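Acyl-CoA dehydrogenase (Bacillus anthracis, PDB 3OWA) probably catalyses the FAD-dependent alpha,beta-dehydrogenation of acyl-CoA thioesters, passing the electrons on to another acceptor. Local coordinates at residues K135-P140 with I211-Y216. Residues are numbered along the deposited sequence; the frame is centred on the assembly and turned at random. Where two conformers were deposited one is given.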
loop_
_atom_site.group_PDB
_atom_site.type_symbol
_atom_site.label_atom_id
_atom_site.label_comp_id
_atom_site.label_asym_id
_atom_site.label_seq_id
_atom_site.Cartn_x
_atom_site.Cartn_y
_atom_site.Cartn_z
ATOM N N LYS A 135 -12.134 9.098 40.248
ATOM C CA LYS A 135 -10.815 9.637 39.974
ATOM C C LYS A 135 -9.825 9.406 41.096
ATOM O O LYS A 135 -8.711 8.959 40.843
ATOM C CB LYS A 135 -10.879 11.110 39.595
ATOM C CG LYS A 135 -11.748 11.352 38.375
ATOM C CD LYS A 135 -11.621 12.801 37.877
ATOM C CE LYS A 135 -12.534 13.724 38.660
ATOM N NZ LYS A 135 -12.683 15.026 38.004
ATOM N N LYS A 136 -10.223 9.666 42.343
ATOM C CA LYS A 136 -9.272 9.519 43.451
ATOM C C LYS A 136 -8.910 8.076 43.684
ATOM O O LYS A 136 -7.798 7.782 44.075
ATOM C CB LYS A 136 -9.769 10.173 44.756
ATOM C CG LYS A 136 -9.757 11.686 44.681
ATOM C CD LYS A 136 -9.588 12.327 46.059
ATOM C CE LYS A 136 -8.174 12.920 46.270
ATOM N NZ LYS A 136 -7.828 14.072 45.344
ATOM N N LYS A 137 -9.851 7.177 43.424
ATOM C CA LYS A 137 -9.581 5.757 43.456
ATOM C C LYS A 137 -8.622 5.307 42.334
ATOM O O LYS A 137 -7.564 4.748 42.629
ATOM C CB LYS A 137 -10.893 4.971 43.379
ATOM C CG LYS A 137 -10.778 3.453 43.543
ATOM C CD LYS A 137 -12.021 2.923 44.230
ATOM C CE LYS A 137 -12.702 1.772 43.517
ATOM N NZ LYS A 137 -12.235 0.393 43.843
ATOM N N TYR A 138 -8.985 5.524 41.065
ATOM C CA TYR A 138 -8.284 4.828 39.970
ATOM C C TYR A 138 -7.053 5.550 39.452
ATOM O O TYR A 138 -6.042 4.912 39.204
ATOM C CB TYR A 138 -9.232 4.411 38.827
ATOM C CG TYR A 138 -10.191 3.309 39.243
ATOM C CD1 TYR A 138 -11.505 3.607 39.637
ATOM C CD2 TYR A 138 -9.785 1.969 39.279
ATOM C CE1 TYR A 138 -12.401 2.595 40.047
ATOM C CE2 TYR A 138 -10.668 0.943 39.689
ATOM C CZ TYR A 138 -11.971 1.273 40.068
ATOM O OH TYR A 138 -12.856 0.304 40.468
ATOM N N LEU A 139 -7.116 6.868 39.350
ATOM C CA LEU A 139 -6.060 7.632 38.664
ATOM C C LEU A 139 -4.640 7.558 39.257
ATOM O O LEU A 139 -3.686 7.405 38.483
ATOM C CB LEU A 139 -6.473 9.069 38.406
ATOM C CG LEU A 139 -7.690 9.206 37.498
ATOM C CD1 LEU A 139 -7.959 10.669 37.298
ATOM C CD2 LEU A 139 -7.453 8.529 36.144
ATOM N N PRO A 140 -4.496 7.660 40.615
ATOM C CA PRO A 140 -3.151 7.606 41.196
ATOM C C PRO A 140 -2.416 6.341 40.787
ATOM O O PRO A 140 -1.221 6.359 40.596
ATOM C CB PRO A 140 -3.406 7.611 42.720
ATOM C CG PRO A 140 -4.710 8.365 42.876
ATOM C CD PRO A 140 -5.516 8.031 41.621
ATOM N N ILE A 211 -16.565 0.928 34.694
ATOM C CA ILE A 211 -15.190 0.589 35.070
ATOM C C ILE A 211 -15.217 -0.831 35.629
ATOM O O ILE A 211 -15.933 -1.148 36.610
ATOM C CB ILE A 211 -14.636 1.562 36.110
ATOM C CG1 ILE A 211 -14.728 3.002 35.591
ATOM C CG2 ILE A 211 -13.229 1.120 36.589
ATOM C CD1 ILE A 211 -14.671 4.094 36.708
ATOM N N VAL A 212 -14.506 -1.726 34.958
ATOM C CA VAL A 212 -14.582 -3.128 35.299
ATOM C C VAL A 212 -13.163 -3.577 35.633
ATOM O O VAL A 212 -12.278 -3.518 34.776
ATOM C CB VAL A 212 -15.102 -3.959 34.116
ATOM C CG1 VAL A 212 -15.109 -5.467 34.485
ATOM C CG2 VAL A 212 -16.496 -3.472 33.695
ATOM N N GLU A 213 -12.961 -4.034 36.862
ATOM C CA GLU A 213 -11.679 -4.610 37.255
ATOM C C GLU A 213 -11.543 -6.060 36.794
ATOM O O GLU A 213 -12.512 -6.851 36.850
ATOM C CB GLU A 213 -11.525 -4.494 38.775
ATOM C CG GLU A 213 -11.435 -3.037 39.219
ATOM C CD GLU A 213 -11.199 -2.875 40.728
ATOM O OE1 GLU A 213 -11.529 -1.803 41.283
ATOM O OE2 GLU A 213 -10.688 -3.815 41.365
ATOM N N LYS A 214 -10.339 -6.410 36.348
ATOM C CA LYS A 214 -10.010 -7.783 35.947
ATOM C C LYS A 214 -10.379 -8.808 37.023
ATOM O O LYS A 214 -10.906 -9.886 36.713
ATOM C CB LYS A 214 -8.517 -7.888 35.575
ATOM C CG LYS A 214 -8.083 -9.248 35.033
ATOM C CD LYS A 214 -8.974 -9.731 33.873
ATOM C CE LYS A 214 -8.242 -10.748 32.997
ATOM N NZ LYS A 214 -8.012 -12.124 33.571
ATOM N N ASP A 215 -10.151 -8.441 38.283
ATOM C CA ASP A 215 -10.420 -9.326 39.423
ATOM C C ASP A 215 -11.891 -9.466 39.859
ATOM O O ASP A 215 -12.195 -10.300 40.726
ATOM C CB ASP A 215 -9.528 -8.915 40.607
ATOM C CG ASP A 215 -8.077 -9.359 40.414
ATOM O OD1 ASP A 215 -7.190 -8.810 41.105
ATOM O OD2 ASP A 215 -7.821 -10.255 39.558
ATOM N N TYR A 216 -12.810 -8.746 39.211
ATOM C CA TYR A 216 -14.241 -8.920 39.536
ATOM C C TYR A 216 -14.679 -10.330 39.114
ATOM O O TYR A 216 -14.143 -10.898 38.159
ATOM C CB TYR A 216 -15.134 -7.885 38.811
ATOM C CG TYR A 216 -15.013 -6.444 39.340
ATOM C CD1 TYR A 216 -14.424 -6.183 40.577
ATOM C CD2 TYR A 216 -15.552 -5.358 38.615
ATOM C CE1 TYR A 216 -14.337 -4.874 41.094
ATOM C CE2 TYR A 216 -15.463 -4.038 39.116
ATOM C CZ TYR A 216 -14.826 -3.806 40.342
ATOM O OH TYR A 216 -14.736 -2.526 40.868
HETATM O O HOH W 1 -14.327 -2.318 43.594
HETATM O O HOH W 2 -9.637 -0.036 43.088
#
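Glu213 OE1 receives three donors: Tyr138 OH at 2.6 Å, Lys137 NZ in a weak, long salt bridge at 3.4 Å, and a water that also accepts from Lys137 NZ. The oxygen joins two domains of the acyl-CoA dehydrogenase fold, since Tyr138 and Lys137 sit on helix 132-144 of the alpha-helical N-terminal domain, whereas Glu213 ends strand 206-213 of the middle beta-domain. The nearest CA atoms, those of Tyr138 and Ile211, are 9.5 Å apart, and side chains, helped by two waters, span the gap. The phenol bond uses the anti lone pair of OE1, and the ring and carboxylate planes stand 81° apart, with Glu213 CD at the ring edge. Extended beyond CG (chi2 -177°), the Glu213 chain carries its carboxylate out to the phenol. Asn249 ND2 also hydrogen-bonds to Tyr138 OH and to Ile211 O, tying the hydroxyl to the strand by a second route. Ile211 CG2 covers one face of the Tyr138 ring in a CH-pi contact, 3.9 Å from the centroid and 20° off the normal; Lys137 CG lies over the rim of the opposite face. Ile126 and Val195 extend this apolar packing. The nearby ammonium would be expected to favour a charged carboxylate. Within the type I turn from Glu213 to Tyr216, Glu213 CB rests over the centre of the Tyr216 ring, whose OH binds a second water at 2.8 Å.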